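Local coordinates for protein Abbfa_003403 (Acinetobacter baumannii, PDB 4ZXH) that is a four-domain nonribosomal peptide synthetase, probably activating an amino acid, loading it on a phosphopantetheine carrier domain, condensing it and releasing the product through a thioesterase, at residues 45-51 / 137-141; 71-75 / 85-90; 478-483 / 644-650. All coordinates share one frame; numbering follows the deposited sequence.

Contact 1. Residues 45-51 / 137-141. With PX4 (1,2-dimyristoyl-sn-glycero-3-phosphocholine), chain C.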
loop_
_atom_site.group_PDB
_atom_site.type_symbol
_atom_site.label_atom_id
_atom_site.label_comp_id
_atom_site.label_asym_id
_atom_site.label_seq_id
_atom_site.Cartn_x
_atom_site.Cartn_y
_atom_site.Cartn_z
ATOM N N PHE A 45 -6.943 20.978 32.596
ATOM C CA PHE A 45 -7.797 21.340 33.714
ATOM C C PHE A 45 -8.411 22.704 33.556
ATOM O O PHE A 45 -7.821 23.615 32.981
ATOM C CB PHE A 45 -7.024 21.292 35.038
ATOM C CG PHE A 45 -6.495 19.927 35.394
ATOM C CD1 PHE A 45 -7.354 18.922 35.820
ATOM C CD2 PHE A 45 -5.143 19.652 35.314
ATOM C CE1 PHE A 45 -6.878 17.660 36.156
ATOM C CE2 PHE A 45 -4.655 18.392 35.653
ATOM C CZ PHE A 45 -5.529 17.397 36.081
ATOM N N ASP A 46 -9.632 22.817 34.055
ATOM C CA ASP A 46 -10.247 24.099 34.291
ATOM C C ASP A 46 -9.624 24.580 35.597
ATOM O O ASP A 46 -9.599 23.826 36.566
ATOM C CB ASP A 46 -11.767 23.948 34.379
ATOM C CG ASP A 46 -12.490 25.269 34.347
ATOM O OD1 ASP A 46 -12.034 26.208 35.029
ATOM O OD2 ASP A 46 -13.491 25.377 33.606
ATOM N N VAL A 47 -9.066 25.790 35.621
ATOM C CA VAL A 47 -8.439 26.281 36.847
ATOM C C VAL A 47 -9.002 27.631 37.266
ATOM O O VAL A 47 -8.826 28.612 36.558
ATOM C CB VAL A 47 -6.912 26.412 36.711
ATOM C CG1 VAL A 47 -6.308 26.846 38.049
ATOM C CG2 VAL A 47 -6.303 25.100 36.271
ATOM N N LYS A 48 -9.685 27.668 38.411
ATOM C CA LYS A 48 -10.198 28.918 38.970
ATOM C C LYS A 48 -9.344 29.290 40.172
ATOM O O LYS A 48 -9.074 28.443 41.027
ATOM C CB LYS A 48 -11.671 28.786 39.367
ATOM C CG LYS A 48 -12.632 28.736 38.201
ATOM C CD LYS A 48 -14.066 28.533 38.652
ATOM C CE LYS A 48 -15.032 28.379 37.478
ATOM N NZ LYS A 48 -14.656 27.261 36.554
ATOM N N VAL A 49 -8.903 30.542 40.236
ATOM C CA VAL A 49 -7.926 30.931 41.247
ATOM C C VAL A 49 -8.448 32.007 42.178
ATOM O O VAL A 49 -9.444 32.677 41.892
ATOM C CB VAL A 49 -6.593 31.423 40.605
ATOM C CG1 VAL A 49 -5.975 30.334 39.712
ATOM C CG2 VAL A 49 -6.801 32.691 39.811
ATOM N N ASN A 50 -7.778 32.123 43.320
ATOM C CA ASN A 50 -7.960 33.220 44.266
ATOM C C ASN A 50 -6.700 34.092 44.217
ATOM O O ASN A 50 -5.666 33.642 43.715
ATOM C CB ASN A 50 -8.206 32.684 45.680
ATOM C CG ASN A 50 -9.540 31.957 45.819
ATOM O OD1 ASN A 50 -10.526 32.323 45.176
ATOM N ND2 ASN A 50 -9.583 30.944 46.694
ATOM N N GLN A 51 -6.758 35.318 44.732
ATOM C CA GLN A 51 -5.601 36.209 44.622
ATOM C C GLN A 51 -4.397 35.750 45.456
ATOM O O GLN A 51 -3.264 36.187 45.209
ATOM C CB GLN A 51 -5.978 37.643 45.013
ATOM C CG GLN A 51 -5.285 38.720 44.147
ATOM C CD GLN A 51 -5.636 38.624 42.650
ATOM O OE1 GLN A 51 -4.753 38.618 41.783
ATOM N NE2 GLN A 51 -6.930 38.566 42.350
ATOM N N ASN A 137 -9.658 35.523 36.602
ATOM C CA ASN A 137 -9.147 34.491 37.490
ATOM C C ASN A 137 -9.566 33.092 37.065
ATOM O O ASN A 137 -9.527 32.150 37.850
ATOM C CB ASN A 137 -9.585 34.771 38.922
ATOM C CG ASN A 137 -8.898 35.985 39.503
ATOM O OD1 ASN A 137 -7.782 36.330 39.106
ATOM N ND2 ASN A 137 -9.565 36.651 40.442
ATOM N N HIS A 138 -9.925 32.957 35.798
ATOM C CA HIS A 138 -10.427 31.694 35.274
ATOM C C HIS A 138 -9.611 31.234 34.050
ATOM O O HIS A 138 -9.542 31.944 33.045
ATOM C CB HIS A 138 -11.899 31.856 34.931
ATOM C CG HIS A 138 -12.547 30.607 34.448
ATOM N ND1 HIS A 138 -13.823 30.588 33.936
ATOM C CD2 HIS A 138 -12.095 29.334 34.401
ATOM C CE1 HIS A 138 -14.132 29.349 33.586
ATOM N NE2 HIS A 138 -13.101 28.572 33.855
ATOM N N TYR A 139 -8.999 30.055 34.144
ATOM C CA TYR A 139 -8.028 29.604 33.150
ATOM C C TYR A 139 -8.281 28.170 32.712
ATOM O O TYR A 139 -8.883 27.391 33.448
ATOM C CB TYR A 139 -6.596 29.712 33.692
ATOM C CG TYR A 139 -6.196 31.104 34.103
ATOM C CD1 TYR A 139 -5.728 32.009 33.171
ATOM C CD2 TYR A 139 -6.294 31.524 35.428
ATOM C CE1 TYR A 139 -5.370 33.290 33.532
ATOM C CE2 TYR A 139 -5.939 32.814 35.807
ATOM C CZ TYR A 139 -5.474 33.695 34.851
ATOM O OH TYR A 139 -5.108 34.986 35.185
ATOM N N VAL A 140 -7.830 27.830 31.506
ATOM C CA VAL A 140 -7.655 26.433 31.124
ATOM C C VAL A 140 -6.159 26.178 30.953
ATOM O O VAL A 140 -5.441 26.978 30.352
ATOM C CB VAL A 140 -8.414 26.081 29.837
ATOM C CG1 VAL A 140 -8.117 24.656 29.407
ATOM C CG2 VAL A 140 -9.910 26.284 30.045
ATOM N N ILE A 141 -5.684 25.078 31.515
ATOM C CA ILE A 141 -4.263 24.779 31.538
ATOM C C ILE A 141 -4.086 23.383 31.007
ATOM O O ILE A 141 -4.659 22.448 31.560
ATOM C CB ILE A 141 -3.675 24.858 32.955
ATOM C CG1 ILE A 141 -4.078 26.156 33.627
ATOM C CG2 ILE A 141 -2.164 24.793 32.915
ATOM C CD1 ILE A 141 -3.464 27.387 32.991
HETATM O O1 PX4 C . 0.458 36.705 34.128
HETATM O O2 PX4 C . -2.127 36.903 34.400
HETATM P P1 PX4 C . -0.788 36.481 34.956
HETATM O O3 PX4 C . -0.614 37.124 36.429
HETATM C C1 PX4 C . 0.173 38.281 36.718
HETATM C C2 PX4 C . -0.130 38.723 38.153
HETATM N N1 PX4 C . 0.791 39.770 38.649
HETATM C C3 PX4 C . 1.119 40.731 37.581
HETATM C C4 PX4 C . 0.145 40.489 39.762
HETATM C C5 PX4 C . 2.024 39.151 39.156
HETATM O O4 PX4 C . -0.874 34.919 35.366
HETATM C C6 PX4 C . -2.007 34.082 35.115
HETATM C C7 PX4 C . -1.513 32.649 34.938
HETATM C C8 PX4 C . -0.127 32.781 34.312
HETATM O O5 PX4 C . 0.451 31.498 34.092
HETATM C C9 PX4 C . 1.888 31.280 34.211
HETATM O O6 PX4 C . 2.607 32.155 34.662
HETATM C C10 PX4 C . 2.476 29.961 33.783
HETATM C C11 PX4 C . 2.811 29.095 34.989
HETATM C C12 PX4 C . 2.071 27.770 34.883
HETATM C C13 PX4 C . 2.955 26.653 35.421
HETATM C C14 PX4 C . 2.239 25.898 36.530
HETATM C C15 PX4 C . 3.264 25.088 37.302
HETATM C C16 PX4 C . 2.892 23.619 37.271
HETATM C C17 PX4 C . 4.031 22.773 37.807
HETATM C C18 PX4 C . 4.973 22.371 36.672
HETATM C C19 PX4 C . 4.792 20.916 36.270
HETATM C C20 PX4 C . 5.319 20.698 34.856
HETATM C C21 PX4 C . 5.252 19.219 34.473
HETATM C C22 PX4 C . 5.082 19.006 32.977
HETATM O O7 PX4 C . -1.428 31.967 36.200
HETATM C C23 PX4 C . -2.028 30.626 36.174
HETATM O O8 PX4 C . -2.910 30.427 35.362
HETATM C C24 PX4 C . -1.548 29.518 37.116
HETATM C C25 PX4 C . -2.286 28.173 37.004
HETATM C C26 PX4 C . -1.633 27.058 37.841
HETATM C C27 PX4 C . -2.300 25.680 37.658
HETATM C C28 PX4 C . -1.699 24.566 38.522
HETATM C C29 PX4 C . -2.372 23.196 38.327
HETATM C C30 PX4 C . -1.803 22.102 39.243
HETATM C C31 PX4 C . -1.826 20.659 38.681
HETATM C C32 PX4 C . -0.679 20.435 37.683
HETATM C C33 PX4 C . -0.264 18.979 37.424
HETATM C C34 PX4 C . 0.504 18.839 36.105
HETATM C C35 PX4 C . 1.552 17.724 36.049
HETATM C C36 PX4 C . 1.254 16.718 34.947
#

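Contact 2. Residues 71-75 / 85-90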
loop_
_atom_site.group_PDB
_atom_site.type_symbol
_atom_site.label_atom_id
_atom_site.label_comp_id
_atom_site.label_asym_id
_atom_site.label_seq_id
_atom_site.Cartn_x
_atom_site.Cartn_y
_atom_site.Cartn_z
ATOM N N LEU A 71 12.796 15.925 33.529
ATOM C CA LEU A 71 12.177 17.074 32.892
ATOM C C LEU A 71 13.159 17.961 32.121
ATOM O O LEU A 71 12.737 18.876 31.422
ATOM C CB LEU A 71 11.444 17.906 33.945
ATOM C CG LEU A 71 10.157 17.281 34.503
ATOM C CD1 LEU A 71 9.486 18.185 35.503
ATOM C CD2 LEU A 71 9.187 16.966 33.373
ATOM N N ARG A 72 14.457 17.694 32.247
ATOM C CA ARG A 72 15.486 18.465 31.553
ATOM C C ARG A 72 16.205 17.613 30.486
ATOM O O ARG A 72 17.356 17.865 30.129
ATOM C CB ARG A 72 16.492 19.040 32.571
ATOM C CG ARG A 72 15.842 19.898 33.685
ATOM C CD ARG A 72 16.824 20.583 34.665
ATOM N NE ARG A 72 17.805 19.681 35.284
ATOM C CZ ARG A 72 17.645 19.074 36.456
ATOM N NH1 ARG A 72 16.543 19.265 37.166
ATOM N NH2 ARG A 72 18.596 18.280 36.929
ATOM N N VAL A 73 15.507 16.609 29.962
ATOM C CA VAL A 73 16.078 15.668 28.997
ATOM C C VAL A 73 15.805 16.039 27.526
ATOM O O VAL A 73 14.753 16.580 27.202
ATOM C CB VAL A 73 15.536 14.244 29.290
ATOM C CG1 VAL A 73 15.614 13.332 28.078
ATOM C CG2 VAL A 73 16.267 13.638 30.470
ATOM N N SER A 74 16.776 15.771 26.655
ATOM C CA SER A 74 16.568 15.756 25.205
ATOM C C SER A 74 17.105 14.422 24.673
ATOM O O SER A 74 17.848 13.736 25.380
ATOM C CB SER A 74 17.249 16.955 24.520
ATOM O OG SER A 74 18.639 16.765 24.289
ATOM N N MET A 75 16.718 14.035 23.454
ATOM C CA MET A 75 17.078 12.713 22.922
ATOM C C MET A 75 17.661 12.803 21.518
ATOM O O MET A 75 17.017 12.445 20.541
ATOM C CB MET A 75 15.859 11.771 22.922
ATOM C CG MET A 75 15.263 11.506 24.309
ATOM S SD MET A 75 13.729 10.544 24.302
ATOM C CE MET A 75 13.135 10.850 25.944
ATOM N N LEU A 85 20.175 13.139 27.035
ATOM C CA LEU A 85 21.015 14.106 27.727
ATOM C C LEU A 85 20.227 14.774 28.865
ATOM O O LEU A 85 19.094 15.224 28.664
ATOM C CB LEU A 85 21.529 15.161 26.753
ATOM C CG LEU A 85 22.199 14.750 25.442
ATOM C CD1 LEU A 85 22.742 15.982 24.733
ATOM C CD2 LEU A 85 23.303 13.712 25.656
ATOM N N ILE A 86 20.817 14.825 30.057
ATOM C CA ILE A 86 20.268 15.652 31.130
ATOM C C ILE A 86 20.929 17.030 31.123
ATOM O O ILE A 86 22.095 17.168 31.469
ATOM C CB ILE A 86 20.453 15.010 32.517
ATOM C CG1 ILE A 86 19.618 13.731 32.650
ATOM C CG2 ILE A 86 20.021 15.984 33.590
ATOM C CD1 ILE A 86 19.997 12.875 33.839
ATOM N N TRP A 87 20.181 18.045 30.700
ATOM C CA TRP A 87 20.660 19.423 30.708
ATOM C C TRP A 87 20.596 20.007 32.114
ATOM O O TRP A 87 19.682 19.696 32.863
ATOM C CB TRP A 87 19.827 20.275 29.756
ATOM C CG TRP A 87 19.951 19.860 28.342
ATOM C CD1 TRP A 87 19.203 18.923 27.693
ATOM C CD2 TRP A 87 20.890 20.357 27.386
ATOM N NE1 TRP A 87 19.619 18.810 26.384
ATOM C CE2 TRP A 87 20.656 19.679 26.176
ATOM C CE3 TRP A 87 21.905 21.316 27.435
ATOM C CZ2 TRP A 87 21.395 19.929 25.026
ATOM C CZ3 TRP A 87 22.643 21.557 26.293
ATOM C CH2 TRP A 87 22.385 20.867 25.104
ATOM N N ASP A 88 21.548 20.858 32.476
ATOM C CA ASP A 88 21.524 21.469 33.805
ATOM C C ASP A 88 20.289 22.351 33.974
ATOM O O ASP A 88 19.804 22.558 35.089
ATOM C CB ASP A 88 22.795 22.288 34.061
ATOM C CG ASP A 88 22.918 23.494 33.142
ATOM O OD1 ASP A 88 22.282 23.511 32.060
ATOM O OD2 ASP A 88 23.670 24.429 33.498
ATOM N N ARG A 89 19.783 22.871 32.859
ATOM C CA ARG A 89 18.593 23.713 32.884
ATOM C C ARG A 89 17.959 23.835 31.507
ATOM O O ARG A 89 18.632 23.756 30.491
ATOM C CB ARG A 89 18.931 25.095 33.426
ATOM C CG ARG A 89 19.762 25.908 32.482
ATOM C CD ARG A 89 20.098 27.248 33.084
ATOM N NE ARG A 89 20.913 27.162 34.301
ATOM C CZ ARG A 89 22.248 27.206 34.326
ATOM N NH1 ARG A 89 22.937 27.305 33.188
ATOM N NH2 ARG A 89 22.902 27.134 35.490
ATOM N N VAL A 90 16.646 24.016 31.489
ATOM C CA VAL A 90 15.884 24.142 30.257
ATOM C C VAL A 90 14.973 25.367 30.349
ATOM O O VAL A 90 14.378 25.623 31.398
ATOM C CB VAL A 90 15.033 22.891 30.002
ATOM C CG1 VAL A 90 14.235 23.053 28.734
ATOM C CG2 VAL A 90 15.911 21.681 29.886
#

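Contact 3. Residues 478-483 / 644-650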
loop_
_atom_site.group_PDB
_atom_site.type_symbol
_atom_site.label_atom_id
_atom_site.label_comp_id
_atom_site.label_asym_id
_atom_site.label_seq_id
_atom_site.Cartn_x
_atom_site.Cartn_y
_atom_site.Cartn_z
ATOM N N TYR A 478 -46.410 -2.853 -11.587
ATOM C CA TYR A 478 -45.754 -2.842 -12.890
ATOM C C TYR A 478 -45.736 -4.212 -13.563
ATOM O O TYR A 478 -45.885 -4.318 -14.777
ATOM C CB TYR A 478 -44.314 -2.341 -12.772
ATOM C CG TYR A 478 -44.137 -0.864 -12.495
ATOM C CD1 TYR A 478 -45.213 0.020 -12.520
ATOM C CD2 TYR A 478 -42.869 -0.347 -12.223
ATOM C CE1 TYR A 478 -45.025 1.388 -12.266
ATOM C CE2 TYR A 478 -42.670 1.012 -11.976
ATOM C CZ TYR A 478 -43.748 1.873 -11.997
ATOM O OH TYR A 478 -43.537 3.215 -11.747
ATOM N N ALA A 479 -45.548 -5.267 -12.782
ATOM C CA ALA A 479 -45.446 -6.604 -13.358
ATOM C C ALA A 479 -46.776 -7.109 -13.928
ATOM O O ALA A 479 -46.827 -8.179 -14.527
ATOM C CB ALA A 479 -44.921 -7.578 -12.322
ATOM N N GLN A 480 -47.847 -6.340 -13.755
ATOM C CA GLN A 480 -49.163 -6.759 -14.237
ATOM C C GLN A 480 -49.554 -6.002 -15.499
ATOM O O GLN A 480 -50.601 -6.268 -16.099
ATOM C CB GLN A 480 -50.222 -6.557 -13.162
ATOM C CG GLN A 480 -49.929 -7.280 -11.879
ATOM C CD GLN A 480 -51.086 -7.198 -10.921
ATOM O OE1 GLN A 480 -51.812 -6.202 -10.886
ATOM N NE2 GLN A 480 -51.289 -8.259 -10.150
ATOM N N HIS A 481 -48.701 -5.062 -15.894
ATOM C CA HIS A 481 -48.903 -4.299 -17.120
ATOM C C HIS A 481 -48.674 -5.109 -18.388
ATOM O O HIS A 481 -48.133 -6.219 -18.358
ATOM C CB HIS A 481 -47.987 -3.086 -17.135
ATOM C CG HIS A 481 -48.516 -1.922 -16.366
ATOM N ND1 HIS A 481 -48.802 -1.988 -15.019
ATOM C CD2 HIS A 481 -48.773 -0.647 -16.742
ATOM C CE1 HIS A 481 -49.234 -0.810 -14.603
ATOM N NE2 HIS A 481 -49.226 0.020 -15.630
ATOM N N ASP A 482 -49.068 -4.502 -19.503
ATOM C CA ASP A 482 -49.107 -5.143 -20.808
ATOM C C ASP A 482 -48.164 -4.441 -21.779
ATOM O O ASP A 482 -48.517 -3.433 -22.386
ATOM C CB ASP A 482 -50.538 -5.127 -21.343
ATOM C CG ASP A 482 -50.684 -5.853 -22.649
ATOM O OD1 ASP A 482 -49.647 -6.115 -23.296
ATOM O OD2 ASP A 482 -51.847 -6.166 -23.030
ATOM N N LEU A 483 -46.974 -5.005 -21.944
ATOM C CA LEU A 483 -45.974 -4.426 -22.823
ATOM C C LEU A 483 -46.470 -4.280 -24.257
ATOM O O LEU A 483 -46.244 -3.249 -24.884
ATOM C CB LEU A 483 -44.703 -5.265 -22.788
ATOM C CG LEU A 483 -43.586 -4.840 -23.734
ATOM C CD1 LEU A 483 -43.229 -3.385 -23.515
ATOM C CD2 LEU A 483 -42.372 -5.710 -23.492
ATOM N N ILE A 644 -39.936 -8.548 -17.351
ATOM C CA ILE A 644 -39.495 -7.602 -18.362
ATOM C C ILE A 644 -40.217 -6.274 -18.225
ATOM O O ILE A 644 -39.582 -5.227 -18.184
ATOM C CB ILE A 644 -39.715 -8.154 -19.791
ATOM C CG1 ILE A 644 -38.828 -9.364 -20.023
ATOM C CG2 ILE A 644 -39.419 -7.087 -20.867
ATOM C CD1 ILE A 644 -38.912 -9.880 -21.403
ATOM N N ILE A 645 -41.541 -6.315 -18.143
ATOM C CA ILE A 645 -42.312 -5.090 -18.142
ATOM C C ILE A 645 -42.081 -4.342 -16.807
ATOM O O ILE A 645 -41.982 -3.115 -16.784
ATOM C CB ILE A 645 -43.828 -5.379 -18.426
ATOM C CG1 ILE A 645 -44.626 -4.075 -18.496
ATOM C CG2 ILE A 645 -44.439 -6.389 -17.439
ATOM C CD1 ILE A 645 -44.272 -3.249 -19.717
ATOM N N ASN A 646 -41.948 -5.082 -15.709
ATOM C CA ASN A 646 -41.533 -4.488 -14.447
ATOM C C ASN A 646 -40.218 -3.731 -14.583
ATOM O O ASN A 646 -40.080 -2.610 -14.103
ATOM C CB ASN A 646 -41.378 -5.555 -13.369
ATOM C CG ASN A 646 -40.938 -4.972 -12.041
ATOM O OD1 ASN A 646 -41.712 -4.326 -11.337
ATOM N ND2 ASN A 646 -39.670 -5.163 -11.716
ATOM N N PHE A 647 -39.250 -4.363 -15.233
ATOM C CA PHE A 647 -37.958 -3.746 -15.466
ATOM C C PHE A 647 -38.065 -2.474 -16.301
ATOM O O PHE A 647 -37.586 -1.421 -15.900
ATOM C CB PHE A 647 -37.023 -4.740 -16.150
ATOM C CG PHE A 647 -35.819 -4.102 -16.790
ATOM C CD1 PHE A 647 -34.789 -3.598 -16.012
ATOM C CD2 PHE A 647 -35.715 -4.020 -18.172
ATOM C CE1 PHE A 647 -33.685 -3.026 -16.597
ATOM C CE2 PHE A 647 -34.613 -3.442 -18.762
ATOM C CZ PHE A 647 -33.604 -2.938 -17.975
ATOM N N LEU A 648 -38.695 -2.590 -17.462
ATOM C CA LEU A 648 -38.809 -1.492 -18.410
ATOM C C LEU A 648 -39.483 -0.278 -17.803
ATOM O O LEU A 648 -38.984 0.841 -17.947
ATOM C CB LEU A 648 -39.571 -1.950 -19.660
ATOM C CG LEU A 648 -38.702 -2.855 -20.535
ATOM C CD1 LEU A 648 -39.498 -3.517 -21.640
ATOM C CD2 LEU A 648 -37.557 -2.038 -21.099
ATOM N N LEU A 649 -40.604 -0.496 -17.120
ATOM C CA LEU A 649 -41.323 0.609 -16.479
ATOM C C LEU A 649 -40.487 1.260 -15.382
ATOM O O LEU A 649 -40.482 2.481 -15.230
ATOM C CB LEU A 649 -42.654 0.132 -15.901
ATOM C CG LEU A 649 -43.752 -0.226 -16.903
ATOM C CD1 LEU A 649 -45.012 -0.610 -16.166
ATOM C CD2 LEU A 649 -44.007 0.941 -17.845
ATOM N N SER A 650 -39.781 0.432 -14.621
ATOM C CA SER A 650 -38.921 0.908 -13.545
ATOM C C SER A 650 -37.825 1.787 -14.130
ATOM O O SER A 650 -37.476 2.834 -13.585
ATOM C CB SER A 650 -38.308 -0.271 -12.789
ATOM O OG SER A 650 -37.970 0.063 -11.455
#

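Contact 1. Residues 45-51 / 137-141
Val47 and Tyr139 face each other in an antiparallel strand pair at the middle of the mixed sheet of the condensation domain, whose fold is akin to that of CoA-dependent acyltransferases. Their backbones are bonded both ways, with Val47 N 2.7 Å from Tyr139 O; Phe45 and Ile141 do the same one repeat along, and Val49 N closes the end on Asn137 O.

On the face carrying Asp46 and Lys48, the His138 ring stretches out with CG anti to the backbone N (chi1 -177°). His138 NE2 makes two weak hydrogen bonds, to Asp46 OD1 at 2.8 Å and to Asp46 OD2 at 3.2 Å, and carboxylate and ring lie nearly in one plane, 17° apart. Lys48 runs alongside the imidazole, its CE 4.1 Å above the ring centre in a CH-pi contact. Lys48 NZ forms a salt bridge with Asp46 OD1, the hydrogen bond in it being weak, which would probably favour a charged carboxylate.

On the face of Phe45, Val47, Tyr139 and Ile141, Val47 CG2 meets Ile141 CG1 at 3.6 Å. Strand 387-391 flanks one side of the pair and strand 127-135 the other. Over the Tyr139 ring sits the bound phospholipid, the carbonyl oxygen O8 of one of its esters 3.5 Å above the ring plane and displaced toward the rim.

Contact 2. Residues 71-75 / 85-90
Ser74 and Trp87 tie together the base of a beta hairpin in the condensation domain. The indole NE1 of Trp87 gives a nearly straight hydrogen bond to Ser74 OG at 3.1 Å, and that oxygen lies in the ring plane, at the edge. The serine hydroxyl stands between its own backbone N and carbonyl carbon (chi1 82°), which turns it toward the indole. Close by, the strands are joined by Leu85 N to Ser74 O at 2.9 Å, by Ser74 N to Leu85 O, and by Trp87 N to Arg72 O. Val73 CG2 and Ile86 CG1 touch at 4.0 Å in the non-hydrogen-bonded pair between.

Arg72 is packed just as closely. Its NE lies 3.1 Å from Trp87 O, with that oxygen in the guanidinium plane; NH1 goes on to Met65 O. Val90 CG2 comes back onto Arg72, 3.6 Å from its CA and 3.8 Å from its CB. The looser side is the turn between: Asp88 points away and is held by Glu12 N, next to strand 13-18, while the exposed Arg89 is poorly ordered.

Strand 81-87 lies between 73-78 and 13-18 in a three-stranded antiparallel sheet. Helix 179-187 packs against Val73 and Ile86, while helix 56-67 meets Val90 and holds Arg72.

Contact 3. Residues 478-483 / 644-650
The short 3-10 turn at 478-480 runs up against helix 641-655, bringing the CA atoms of Ala479 and Asn646 to 4.6 Å, and the chain then swings through His481 into helix 483-494. This joins the segment that opens helix 483-494 to a helix of the adenylation domain, which belongs to the ANL superfamily, and the joint is made by apolar and CH-pi packing.

Leu649 carries one half of it. Its CB stands over one face of the Tyr478 ring, 3.9 Å from the centroid and offset toward the rim. With CG anti to the carbonyl carbon (chi1 -71°), the leucine sends CD1 across to a face of the His481 ring as well, 4.0 Å from its centroid. A single side chain therefore rests on two aromatic rings.

Ile645, one turn earlier, fills the other half. Its CG2 lies 3.7 Å from Tyr478 O, the carbonyl that closes the 3-10 turn by accepting from His481 N. CG1, anti to the backbone N (chi1 -177°), passes His481 CB and carries CD1 to Leu483, the Ile645 and Leu483 side chains overlapping as they run in opposing senses.

The polar ends are held by other parts of the chain. Tyr478 OH bonds Asp653 OD2, farther along helix 641-655, and the Asn646 amide is gripped at both ends, by Asn791 ND2 and Ala790 O. His481 ND1 bonds Asp477 O, and Asp482 acts as N-cap of helix 483-494, with OD1 on Ala485 N.

Leu483 completes the apolar patch, where Trp552 of helix 543-553 also packs. Leu483 CB is 3.7 Å from Ile645 CD1, and Leu483 CD2 meets Leu648 CD1 at 4.1 Å.

How the contacts relate
Contacts 1 and 2 belong to the condensation domain, with the hairpin of contact 2 lying along the chain between the two strands of contact 1. They sit in different sheets, centres 29 Å apart and nearest atoms about 14 Å apart. Trp127, a phospholipid-pocket residue, gives an indirect link: it bonds Leu71 O of contact 2 and starts strand 127-135, which flanks strand 138-146 of contact 1. Contact 3 comes later in the chain and involves helix 641-655 of the adenylation domain, its centre 72 Å from that of contact 1 and 80 Å from that of contact 2. The three thus mark two widely separated domains of one polypeptide, each packed locally.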